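Local coordinates for 4-hydroxybutyrate CoA-transferase (Porphyromonas gingivalis, PDB 3EH7), which probably transfers coenzyme A between acyl-CoA thioesters and small carboxylic acids such as acetate or 4-hydroxybutyrate, at residues V125-P130 against C136-S141; D6-Y11 against I180-Y185; E19-H24 against L154-I159; E58-L63 against C142-P147; M163-V166 against N170-H173. One frame throughout, in Å; residues are numbered along the deposited sequence.

Contact 1 (V125-P130 against C136-S141)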
# COMPACT_ATOMS: atom_id res chain seq x y z
N VAL A 125 27.88 -9.88 9.40
CA VAL A 125 27.86 -8.47 9.13
C VAL A 125 29.26 -7.86 9.08
O VAL A 125 30.10 -8.15 9.93
CB VAL A 125 26.92 -7.71 10.11
CG1 VAL A 125 25.48 -8.14 9.85
CG2 VAL A 125 27.34 -7.91 11.58
N GLN A 126 29.48 -7.00 8.09
CA GLN A 126 30.68 -6.20 8.02
C GLN A 126 30.56 -4.93 8.90
O GLN A 126 29.54 -4.25 8.88
CB GLN A 126 31.05 -5.86 6.58
CG GLN A 126 32.41 -5.25 6.51
CD GLN A 126 32.80 -4.73 5.15
OE1 GLN A 126 33.83 -4.07 5.04
NE2 GLN A 126 32.01 -5.04 4.12
N LEU A 127 31.61 -4.66 9.66
CA LEU A 127 31.61 -3.57 10.64
C LEU A 127 32.88 -2.74 10.58
O LEU A 127 33.94 -3.19 10.12
CB LEU A 127 31.46 -4.14 12.05
CG LEU A 127 30.28 -5.07 12.38
CD1 LEU A 127 30.58 -5.81 13.70
CD2 LEU A 127 28.94 -4.32 12.46
N SER A 128 32.78 -1.51 11.08
CA SER A 128 33.94 -0.67 11.29
C SER A 128 34.65 -1.13 12.54
O SER A 128 34.10 -1.88 13.35
CB SER A 128 33.54 0.79 11.47
OG SER A 128 32.94 0.98 12.74
N MSE A 129 35.87 -0.63 12.71
CA MSE A 129 36.65 -0.88 13.91
C MSE A 129 35.87 -0.37 15.12
O MSE A 129 35.18 0.61 15.00
CB MSE A 129 37.97 -0.10 13.81
CG MSE A 129 38.94 -0.69 12.83
SE MSE A 129 39.66 -2.36 13.51
CE MSE A 129 40.93 -1.72 14.86
N PRO A 130 35.99 -1.05 16.28
CA PRO A 130 35.33 -0.56 17.48
C PRO A 130 35.89 0.77 17.95
O PRO A 130 37.10 1.03 17.86
CB PRO A 130 35.63 -1.63 18.52
CG PRO A 130 36.91 -2.17 18.11
CD PRO A 130 36.81 -2.23 16.60
N CYS A 136 31.07 -1.02 17.45
CA CYS A 136 31.35 -1.02 16.01
C CYS A 136 30.17 -0.45 15.29
O CYS A 136 29.03 -0.70 15.69
CB CYS A 136 31.51 -2.42 15.49
SG CYS A 136 32.88 -3.30 16.20
N SER A 137 30.43 0.27 14.21
CA SER A 137 29.40 0.72 13.30
C SER A 137 29.12 -0.32 12.19
O SER A 137 29.99 -1.05 11.76
CB SER A 137 29.82 2.06 12.69
OG SER A 137 28.98 2.46 11.65
N PHE A 138 27.87 -0.35 11.72
CA PHE A 138 27.52 -1.16 10.55
C PHE A 138 27.97 -0.47 9.25
O PHE A 138 27.72 -0.97 8.16
CB PHE A 138 26.02 -1.48 10.54
CG PHE A 138 25.60 -2.45 11.61
CD1 PHE A 138 25.25 -1.99 12.88
CD2 PHE A 138 25.57 -3.82 11.36
CE1 PHE A 138 24.89 -2.89 13.90
CE2 PHE A 138 25.20 -4.74 12.37
CZ PHE A 138 24.84 -4.26 13.65
N GLY A 139 28.70 0.65 9.37
CA GLY A 139 29.19 1.38 8.20
C GLY A 139 28.06 1.69 7.20
O GLY A 139 27.02 2.24 7.56
N VAL A 140 28.28 1.28 5.95
CA VAL A 140 27.41 1.58 4.83
C VAL A 140 26.15 0.68 4.73
O VAL A 140 25.35 0.89 3.85
CB VAL A 140 28.20 1.48 3.46
CG1 VAL A 140 29.36 2.47 3.41
CG2 VAL A 140 28.72 0.07 3.22
N SER A 141 26.00 -0.31 5.61
CA SER A 141 24.88 -1.26 5.55
C SER A 141 24.16 -1.42 6.88
O SER A 141 24.51 -2.26 7.70
CB SER A 141 25.35 -2.61 5.00
OG SER A 141 25.85 -2.43 3.68
O HOH W 1 26.67 -4.22 7.99

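Contact 2 (D6-Y11 against I180-Y185)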
# COMPACT_ATOMS: atom_id res chain seq x y z
N ASP A 6 47.79 -2.39 21.77
CA ASP A 6 47.20 -3.35 20.83
C ASP A 6 45.65 -3.27 20.92
O ASP A 6 45.04 -3.98 21.73
CB ASP A 6 47.71 -4.76 21.18
CG ASP A 6 47.20 -5.85 20.22
OD1 ASP A 6 46.39 -5.56 19.30
OD2 ASP A 6 47.62 -7.01 20.41
N VAL A 7 45.03 -2.45 20.06
CA VAL A 7 43.57 -2.18 20.14
C VAL A 7 42.65 -3.40 19.93
O VAL A 7 41.44 -3.31 20.16
CB VAL A 7 43.12 -1.09 19.12
CG1 VAL A 7 43.83 0.26 19.40
CG2 VAL A 7 43.34 -1.56 17.66
N LEU A 8 43.22 -4.51 19.45
CA LEU A 8 42.48 -5.77 19.25
C LEU A 8 42.57 -6.70 20.49
O LEU A 8 41.68 -7.54 20.72
CB LEU A 8 42.98 -6.48 17.99
CG LEU A 8 42.25 -6.10 16.68
CD1 LEU A 8 41.80 -4.61 16.61
CD2 LEU A 8 43.08 -6.48 15.46
N ALA A 9 43.63 -6.48 21.28
CA ALA A 9 43.99 -7.30 22.44
C ALA A 9 42.82 -7.92 23.20
O ALA A 9 42.73 -9.14 23.29
CB ALA A 9 44.86 -6.49 23.40
N GLU A 10 41.91 -7.09 23.71
CA GLU A 10 40.86 -7.60 24.60
C GLU A 10 39.94 -8.61 23.93
O GLU A 10 39.38 -9.49 24.60
CB GLU A 10 39.98 -6.48 25.18
CG GLU A 10 39.38 -6.90 26.56
CD GLU A 10 37.96 -6.40 26.83
OE1 GLU A 10 37.48 -5.48 26.12
OE2 GLU A 10 37.33 -6.94 27.78
N TYR A 11 39.81 -8.48 22.61
CA TYR A 11 38.89 -9.29 21.84
C TYR A 11 39.59 -10.50 21.22
O TYR A 11 38.93 -11.28 20.53
CB TYR A 11 38.23 -8.43 20.75
CG TYR A 11 38.00 -6.97 21.12
CD1 TYR A 11 37.04 -6.61 22.08
CD2 TYR A 11 38.75 -5.94 20.52
CE1 TYR A 11 36.83 -5.25 22.42
CE2 TYR A 11 38.55 -4.59 20.85
CZ TYR A 11 37.59 -4.25 21.80
OH TYR A 11 37.39 -2.91 22.14
N ILE A 180 34.72 -12.90 15.53
CA ILE A 180 35.24 -11.70 14.89
C ILE A 180 36.28 -12.11 13.83
O ILE A 180 37.23 -12.83 14.11
CB ILE A 180 35.90 -10.75 15.89
CG1 ILE A 180 34.86 -10.19 16.85
CG2 ILE A 180 36.59 -9.60 15.16
CD1 ILE A 180 35.49 -9.62 18.14
N VAL A 181 36.06 -11.65 12.61
CA VAL A 181 36.98 -11.92 11.53
C VAL A 181 37.62 -10.60 11.10
O VAL A 181 36.92 -9.70 10.61
CB VAL A 181 36.22 -12.58 10.37
CG1 VAL A 181 37.13 -12.70 9.15
CG2 VAL A 181 35.66 -13.94 10.81
N MSE A 182 38.93 -10.47 11.28
CA MSE A 182 39.58 -9.21 10.91
C MSE A 182 39.78 -9.11 9.38
O MSE A 182 40.00 -10.12 8.70
CB MSE A 182 40.92 -9.01 11.66
CG MSE A 182 40.82 -8.94 13.22
SE MSE A 182 39.50 -7.70 13.87
CE MSE A 182 40.29 -6.08 13.07
N ALA A 183 39.69 -7.90 8.85
CA ALA A 183 39.90 -7.70 7.42
C ALA A 183 40.46 -6.30 7.08
O ALA A 183 40.43 -5.39 7.91
CB ALA A 183 38.63 -7.96 6.66
N ASP A 184 40.96 -6.15 5.86
CA ASP A 184 41.44 -4.86 5.37
C ASP A 184 41.35 -4.83 3.85
O ASP A 184 42.22 -5.31 3.14
CB ASP A 184 42.87 -4.61 5.87
CG ASP A 184 43.39 -3.20 5.52
OD1 ASP A 184 42.59 -2.34 5.09
OD2 ASP A 184 44.61 -2.97 5.69
N TYR A 185 40.25 -4.30 3.33
CA TYR A 185 40.06 -4.35 1.89
C TYR A 185 39.07 -3.28 1.52
O TYR A 185 38.22 -2.93 2.33
CB TYR A 185 39.58 -5.74 1.41
CG TYR A 185 38.25 -6.19 1.98
CD1 TYR A 185 37.05 -5.59 1.57
CD2 TYR A 185 38.18 -7.20 2.93
CE1 TYR A 185 35.83 -5.98 2.10
CE2 TYR A 185 36.96 -7.59 3.48
CZ TYR A 185 35.78 -6.98 3.07
OH TYR A 185 34.55 -7.36 3.58

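Contact 3 (E19-H24 against L154-I159)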
# COMPACT_ATOMS: atom_id res chain seq x y z
N GLU A 19 37.61 -18.61 7.52
CA GLU A 19 37.35 -20.03 7.36
C GLU A 19 36.87 -20.68 8.67
O GLU A 19 35.93 -21.48 8.67
CB GLU A 19 38.62 -20.73 6.83
CG GLU A 19 38.63 -22.25 7.00
CD GLU A 19 39.69 -22.96 6.14
OE1 GLU A 19 40.59 -23.59 6.73
OE2 GLU A 19 39.61 -22.90 4.89
N GLU A 20 37.56 -20.37 9.77
CA GLU A 20 37.18 -20.83 11.10
C GLU A 20 35.76 -20.32 11.48
O GLU A 20 34.94 -21.09 11.98
CB GLU A 20 38.22 -20.34 12.11
CG GLU A 20 37.92 -20.61 13.59
CD GLU A 20 37.67 -22.08 13.92
OE1 GLU A 20 38.22 -22.96 13.20
OE2 GLU A 20 36.92 -22.33 14.91
N ALA A 21 35.49 -19.05 11.22
CA ALA A 21 34.18 -18.46 11.54
C ALA A 21 33.03 -19.16 10.82
O ALA A 21 32.11 -19.63 11.48
CB ALA A 21 34.15 -16.91 11.26
N VAL A 22 33.09 -19.26 9.49
CA VAL A 22 31.94 -19.78 8.73
C VAL A 22 31.71 -21.28 8.95
O VAL A 22 30.62 -21.81 8.69
CB VAL A 22 32.04 -19.48 7.18
CG1 VAL A 22 32.22 -18.00 6.93
CG2 VAL A 22 33.16 -20.31 6.50
N LYS A 23 32.75 -21.95 9.44
CA LYS A 23 32.72 -23.37 9.82
C LYS A 23 31.54 -23.71 10.76
O LYS A 23 31.02 -24.83 10.74
CB LYS A 23 34.04 -23.72 10.52
CG LYS A 23 34.36 -25.19 10.62
CD LYS A 23 35.67 -25.41 11.41
CE LYS A 23 35.54 -24.99 12.89
NZ LYS A 23 36.54 -25.67 13.78
N HIS A 24 31.13 -22.74 11.57
CA HIS A 24 30.08 -22.93 12.58
C HIS A 24 28.66 -22.74 12.06
O HIS A 24 27.71 -22.84 12.83
CB HIS A 24 30.35 -22.01 13.79
CG HIS A 24 31.69 -22.23 14.39
ND1 HIS A 24 31.98 -23.31 15.20
CD2 HIS A 24 32.85 -21.55 14.26
CE1 HIS A 24 33.25 -23.27 15.57
NE2 HIS A 24 33.80 -22.21 15.01
N LEU A 154 23.51 -16.80 15.88
CA LEU A 154 24.98 -16.71 15.75
C LEU A 154 25.32 -15.48 14.91
O LEU A 154 24.73 -15.26 13.86
CB LEU A 154 25.56 -17.97 15.08
CG LEU A 154 27.08 -18.08 14.86
CD1 LEU A 154 27.85 -18.38 16.15
CD2 LEU A 154 27.39 -19.18 13.84
N VAL A 155 26.26 -14.69 15.41
CA VAL A 155 26.64 -13.46 14.78
C VAL A 155 28.14 -13.48 14.54
O VAL A 155 28.95 -13.66 15.48
CB VAL A 155 26.25 -12.22 15.64
CG1 VAL A 155 26.64 -10.93 14.91
CG2 VAL A 155 24.74 -12.23 15.93
N ILE A 156 28.50 -13.34 13.27
CA ILE A 156 29.89 -13.16 12.84
C ILE A 156 30.05 -11.72 12.39
O ILE A 156 29.32 -11.26 11.49
CB ILE A 156 30.26 -14.08 11.66
CG1 ILE A 156 30.02 -15.53 12.04
CG2 ILE A 156 31.70 -13.83 11.21
CD1 ILE A 156 29.94 -16.46 10.84
N GLY A 157 30.98 -11.01 13.04
CA GLY A 157 31.29 -9.65 12.69
C GLY A 157 32.60 -9.60 11.92
O GLY A 157 33.63 -10.02 12.43
N GLU A 158 32.54 -9.09 10.69
CA GLU A 158 33.75 -8.94 9.87
C GLU A 158 34.23 -7.51 10.02
O GLU A 158 33.66 -6.61 9.40
CB GLU A 158 33.45 -9.27 8.41
CG GLU A 158 34.67 -9.25 7.51
CD GLU A 158 34.45 -9.94 6.17
OE1 GLU A 158 34.06 -11.12 6.16
OE2 GLU A 158 34.67 -9.29 5.12
N ILE A 159 35.25 -7.30 10.84
CA ILE A 159 35.73 -5.95 11.12
C ILE A 159 36.79 -5.53 10.10
O ILE A 159 37.93 -6.00 10.10
CB ILE A 159 36.26 -5.80 12.57
CG1 ILE A 159 35.17 -6.18 13.56
CG2 ILE A 159 36.71 -4.38 12.82
CD1 ILE A 159 35.49 -5.79 15.03

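Contact 4 (E58-L63 against C142-P147)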
# COMPACT_ATOMS: atom_id res chain seq x y z
N GLU A 58 20.81 -21.54 3.16
CA GLU A 58 20.05 -20.54 2.42
C GLU A 58 20.61 -19.15 2.70
O GLU A 58 20.65 -18.74 3.85
CB GLU A 58 18.61 -20.61 2.89
CG GLU A 58 17.65 -19.73 2.15
CD GLU A 58 16.19 -20.13 2.40
OE1 GLU A 58 15.89 -21.35 2.51
OE2 GLU A 58 15.35 -19.23 2.47
N ILE A 59 21.06 -18.44 1.68
CA ILE A 59 21.59 -17.09 1.89
C ILE A 59 20.44 -16.14 1.73
O ILE A 59 19.78 -16.14 0.70
CB ILE A 59 22.71 -16.70 0.92
CG1 ILE A 59 23.93 -17.63 1.07
CG2 ILE A 59 23.14 -15.29 1.17
CD1 ILE A 59 24.58 -17.62 2.42
N TYR A 60 20.16 -15.35 2.76
CA TYR A 60 19.13 -14.32 2.64
C TYR A 60 19.82 -13.03 2.25
O TYR A 60 20.69 -12.56 2.97
CB TYR A 60 18.33 -14.13 3.94
CG TYR A 60 17.26 -13.08 3.80
CD1 TYR A 60 16.06 -13.36 3.18
CD2 TYR A 60 17.48 -11.79 4.22
CE1 TYR A 60 15.09 -12.39 3.02
CE2 TYR A 60 16.54 -10.81 4.06
CZ TYR A 60 15.34 -11.12 3.46
OH TYR A 60 14.40 -10.14 3.30
N HIS A 61 19.42 -12.46 1.11
CA HIS A 61 19.99 -11.23 0.58
C HIS A 61 18.91 -10.48 -0.21
O HIS A 61 17.83 -11.00 -0.46
CB HIS A 61 21.17 -11.54 -0.33
CG HIS A 61 20.78 -12.27 -1.58
ND1 HIS A 61 20.17 -11.64 -2.64
CD2 HIS A 61 20.86 -13.58 -1.91
CE1 HIS A 61 19.90 -12.52 -3.58
NE2 HIS A 61 20.30 -13.71 -3.16
N MSE A 62 19.21 -9.24 -0.60
CA MSE A 62 18.27 -8.47 -1.40
C MSE A 62 18.95 -7.90 -2.61
O MSE A 62 18.72 -6.76 -2.97
CB MSE A 62 17.68 -7.35 -0.58
CG MSE A 62 16.89 -7.86 0.56
SE MSE A 62 16.04 -6.40 1.51
CE MSE A 62 15.47 -7.46 2.93
N LEU A 63 19.82 -8.70 -3.22
CA LEU A 63 20.57 -8.28 -4.39
C LEU A 63 19.95 -8.86 -5.64
O LEU A 63 19.30 -9.92 -5.59
CB LEU A 63 22.01 -8.75 -4.29
CG LEU A 63 22.72 -8.34 -3.01
CD1 LEU A 63 23.97 -9.17 -2.79
CD2 LEU A 63 23.03 -6.81 -3.04
N CYS A 142 23.14 -0.59 7.10
CA CYS A 142 22.32 -0.64 8.29
C CYS A 142 21.08 -1.45 7.96
O CYS A 142 20.94 -2.59 8.43
CB CYS A 142 21.98 0.78 8.78
SG CYS A 142 21.12 0.87 10.38
N ASP A 143 20.19 -0.86 7.15
CA ASP A 143 19.12 -1.64 6.48
C ASP A 143 18.46 -2.77 7.30
O ASP A 143 17.85 -2.50 8.33
CB ASP A 143 19.63 -2.06 5.08
CG ASP A 143 20.97 -2.80 5.11
OD1 ASP A 143 20.99 -3.99 5.49
OD2 ASP A 143 21.99 -2.19 4.70
N TYR A 144 18.54 -4.01 6.86
CA TYR A 144 18.12 -5.14 7.66
C TYR A 144 19.33 -5.83 8.30
O TYR A 144 19.17 -6.76 9.08
CB TYR A 144 17.36 -6.17 6.82
CG TYR A 144 18.25 -6.86 5.80
CD1 TYR A 144 18.95 -8.02 6.12
CD2 TYR A 144 18.45 -6.31 4.54
CE1 TYR A 144 19.78 -8.62 5.19
CE2 TYR A 144 19.28 -6.90 3.62
CZ TYR A 144 19.94 -8.06 3.94
OH TYR A 144 20.77 -8.63 3.01
N SER A 145 20.53 -5.41 7.90
CA SER A 145 21.77 -6.04 8.36
C SER A 145 21.90 -5.90 9.87
O SER A 145 22.23 -6.86 10.57
CB SER A 145 22.99 -5.42 7.66
OG SER A 145 22.90 -5.49 6.24
N LYS A 146 21.62 -4.70 10.38
CA LYS A 146 21.66 -4.45 11.82
C LYS A 146 20.59 -5.24 12.57
O LYS A 146 20.93 -5.95 13.51
CB LYS A 146 21.58 -2.95 12.11
CG LYS A 146 21.32 -2.56 13.57
CD LYS A 146 21.63 -1.07 13.75
CE LYS A 146 21.59 -0.62 15.16
NZ LYS A 146 20.25 -0.62 15.63
N PRO A 147 19.31 -5.12 12.14
CA PRO A 147 18.28 -5.98 12.72
C PRO A 147 18.63 -7.47 12.69
O PRO A 147 18.39 -8.15 13.66
CB PRO A 147 17.06 -5.69 11.86
CG PRO A 147 17.25 -4.29 11.39
CD PRO A 147 18.71 -4.04 11.33
O HOH W 2 21.32 -7.97 0.63

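Contact 5 (M163-V166 against N170-H173)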
# COMPACT_ATOMS: atom_id res chain seq x y z
N MSE A 163 36.07 -0.27 6.37
CA MSE A 163 34.65 0.04 6.52
C MSE A 163 34.50 1.32 7.33
O MSE A 163 34.99 1.41 8.47
CB MSE A 163 33.90 -1.08 7.22
CG MSE A 163 32.43 -0.73 7.44
SE MSE A 163 31.42 -0.72 5.79
CE MSE A 163 30.30 -2.24 6.19
N PRO A 164 33.85 2.33 6.75
CA PRO A 164 33.79 3.60 7.46
C PRO A 164 32.92 3.54 8.70
O PRO A 164 32.06 2.67 8.81
CB PRO A 164 33.20 4.57 6.43
CG PRO A 164 32.53 3.72 5.45
CD PRO A 164 33.27 2.43 5.40
N TYR A 165 33.18 4.44 9.64
CA TYR A 165 32.36 4.56 10.85
C TYR A 165 31.26 5.53 10.50
O TYR A 165 31.52 6.69 10.21
CB TYR A 165 33.19 5.09 12.03
CG TYR A 165 32.40 5.23 13.33
CD1 TYR A 165 31.68 6.40 13.60
CD2 TYR A 165 32.38 4.21 14.27
CE1 TYR A 165 30.97 6.55 14.76
CE2 TYR A 165 31.67 4.35 15.46
CZ TYR A 165 30.97 5.53 15.68
OH TYR A 165 30.25 5.72 16.84
N VAL A 166 30.03 5.03 10.45
CA VAL A 166 28.89 5.85 10.03
C VAL A 166 27.92 6.08 11.18
O VAL A 166 27.52 5.13 11.89
CB VAL A 166 28.16 5.23 8.81
CG1 VAL A 166 26.94 6.08 8.37
CG2 VAL A 166 29.16 5.07 7.64
N ASN A 170 23.26 2.99 14.39
CA ASN A 170 24.05 2.19 13.47
C ASN A 170 25.25 1.54 14.15
O ASN A 170 26.28 1.32 13.51
CB ASN A 170 24.54 3.12 12.36
CG ASN A 170 25.02 2.38 11.16
OD1 ASN A 170 24.49 1.32 10.78
ND2 ASN A 170 26.03 2.97 10.50
N LEU A 171 25.09 1.21 15.43
CA LEU A 171 26.16 0.64 16.24
C LEU A 171 25.74 -0.68 16.84
O LEU A 171 24.55 -0.98 16.97
CB LEU A 171 26.55 1.57 17.38
CG LEU A 171 27.07 2.96 17.03
CD1 LEU A 171 27.27 3.75 18.30
CD2 LEU A 171 28.36 2.93 16.19
N ILE A 172 26.74 -1.47 17.22
CA ILE A 172 26.53 -2.69 17.96
C ILE A 172 27.76 -2.88 18.83
O ILE A 172 28.90 -2.62 18.40
CB ILE A 172 26.29 -3.91 17.01
CG1 ILE A 172 25.87 -5.14 17.81
CG2 ILE A 172 27.54 -4.19 16.11
CD1 ILE A 172 25.48 -6.33 16.94
N HIS A 173 27.53 -3.30 20.07
CA HIS A 173 28.63 -3.57 20.95
C HIS A 173 29.31 -4.86 20.53
O HIS A 173 28.65 -5.85 20.20
CB HIS A 173 28.16 -3.68 22.38
CG HIS A 173 29.27 -3.52 23.37
ND1 HIS A 173 30.00 -4.59 23.84
CD2 HIS A 173 29.79 -2.42 23.94
CE1 HIS A 173 30.92 -4.15 24.68
NE2 HIS A 173 30.81 -2.83 24.76

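Contact 1 (V125-P130 against C136-S141)
With chi1 of S128 at 73°, OG lies between the backbone N and the carbonyl carbon, where it receives the backbone N-H of S137 (S137 N to S128 OG 3.0 Å). L127 has CG anti to its carbonyl carbon (chi1 -54°) and chi2 extended, which together set CD2 over one face of the F138 ring. S128 and S137 are thus joined twice, because S128 N also donates to S137 O at 2.9 Å in a nearly straight bond (163°). The first of these links uses a hydroxyl where a regular strand pair would use a carbonyl. In the CH-pi contact, L127 CD2 stands 3.8 Å from the F138 ring centroid, while V125 CG2 approaches the same ring obliquely. Further along, L127 CB packs on C136 CB at 3.8 Å, and C136 SG lies against the ring of P130. S137 OG accepts from G139 N (2.9 Å), an ST turn that leads into the type II' turn F138-S141. A water lies within hydrogen-bonding distance of Q126 O and S141 O, linking the strand to the end of this turn. The amide of Q126 is held by N160 and G38. Strand 122-127 runs beside 154-160 in the parallel sheet, strand 135-137 pairs with 171-173, and the F138 ring reaches helix 145-151.

Contact 2 (D6-Y11 against I180-Y185)
Apolar contact is all that joins these segments directly: L8 meets M182, and Y11 meets I180, with no hydrogen bond across. L8 and selenomethionine M182 reach toward each other tip to tip, L8 CD2 lying 3.7 Å from M182 CE. The selenomethionine chain is bent at both chi2 (-50°) and chi3 (-60°), a fold that keeps its CG as well as its methyl close to the same leucine branch; M182 CG is 4.0 Å from L8 CD2. Beside this pair, I180 CD1 touches Y11 CB at 4.0 Å, so the tyrosine contributes its methylene while its ring leads away.

Polar bonds stay inside the 6-11 segment and shape it. A9 N donates to D6 O (2.9 Å), closing a type I turn, and Y11 N donates to L8 O (2.8 Å) at the start of a short 3-10 stretch. D6 OD1 takes a weak bond from L8 N.

The loop precedes strand 15-16, an outermost strand of the parallel sheet, which pairs with strand 179-183. L8, I180 and M182 all touch I15 of that strand, and I180 and M182 also pack on I159 of strand 154-160, the neighbour of 179-183 on its other flank.

Contact 3 (E19-H24 against L154-I159)
I156 meets A21 where helix 18-22 lies on the parallel sheet of an alpha/beta, probably Rossmann-like domain. From CB, the I156 side chain branches in two. CG2, anti to the backbone N, ends against the methyl of A21 (CG2 to A21 CB 3.9 Å). CG1, anti to the carbonyl carbon (chi1 -58°), carries CD1 out to the helix backbone, where it stops 3.9 Å from A21 O, with A21 C slightly farther away. The isoleucine therefore holds both the side chain and the peptide of one helical residue, and the small A21 lets the helix come near: A21 CA and I156 CA are 6.9 Å apart.

Two residues back along the strand, L154 lays CD2 against H24, 3.8 Å from H24 O and slightly farther from its CB. V181 of strand 179-183 touches both A21 and I156, while V22 turns to helix 41-49. The imidazole of H24 stacks on Y179. E20 serves two neighbours: OE1 makes a salt bridge with K23 NZ, its hydrogen bond weak, and OE2 accepts from the ring. That last bond, H24 NE2 to E20 OE2 at 3.1 Å, reaches the oxygen from above the carboxylate plane, 51° out of it.

Contact 4 (E58-L63 against C142-P147)
Y60 and selenomethionine M62 both approach the Y144 ring from the same side, M62 obliquely. Y144 chi1 of 68° places CG between the backbone N and the carbonyl carbon, sending the ring toward the 58-63 segment. Y60, with CG anti to its backbone N (chi1 -179°), turns an edge to one face of the Y144 ring. The T-shaped pair has centroids 5.6 Å apart and planes at 83°. The M62 chain, extended beyond CG, slides past Y144 in the opposite direction. CE comes within 3.6 Å of Y144 CD2, and SE stands 4.7 Å from the ring centroid in an oblique Met-aromatic contact.

At the phenol end, a water lies in the ring plane, 2.5 Å from Y144 OH, and accepts from M62 N at 2.8 Å. H61 meets Y144 OH through its CA (3.6 Å), and its ND1 takes the L63 N-H in the ring plane.

D143 OD1 receives S145 N (2.8 Å) and S145 OG, the hydroxyl on its syn lone pair. V109 of helix 109-114 touches Y60, M62 and Y144. Packing of a helix start on one edge of a parallel sheet, here 58-60 and the loop after it, belongs to an alpha/beta domain.

Contact 5 (M163-V166 against N170-H173)
V166 and N170 flank the short strand 167-168 and are joined by a side-chain-to-backbone bond across this tight connection, which leads into strand 171-173 of a two-stranded antiparallel sheet. V166, L171 and N170 bury the most surface here. N170 has CG anti to its backbone N (chi1 -164°), which carries the amide back to V166, where ND2 donates to V166 O at 3.0 Å. The bond is nearly straight at the hydrogen (162°) and the acceptor lies in the amide plane, yet the donor sits above the carbonyl plane, 51° out of it. The same nitrogen packs against the valine, ND2 lying 3.5 Å from V166 CB. It also donates to G139 O, so two carbonyls hold the amide and limit its rotation.

L171 makes the other half with Y165. Its CD2 methyl approaches the phenol end obliquely, touching CE2 and CZ of the ring as well as the hydroxyl, and L171 CD1 lies farther from the oxygen. S137 of strand 135-137 touches both Y165 and L171, and its OG accepts from V166 N. The backbone of Y165 bonds to D285 and K286. The closest atoms of the leucine-tyrosine pair are L171 CD2 and Y165 OH, 3.4 Å apart.

Contacts 1, 3 and 4 are buried, whereas contacts 2 and 5 are partly buried. Contacts 1, 2, 3 and 4 all reach the six-stranded parallel sheet: contact 4 lies at outermost strand 58-60, contact 2 near the opposite margin at 15-16, and their centres are about 23 Å apart. Contacts 1 and 3 use neighbouring strands, 122-127 and 154-160. Contacts 1 and 5, with centres about 4 Å apart, share the antiparallel pair 135-137 and 171-173, and direct hydrogen bonds cross only these two. Contacts 2 and 3 join their segments by aliphatic groups, while contact 4 relies on aromatic and selenium contacts with a bridging water.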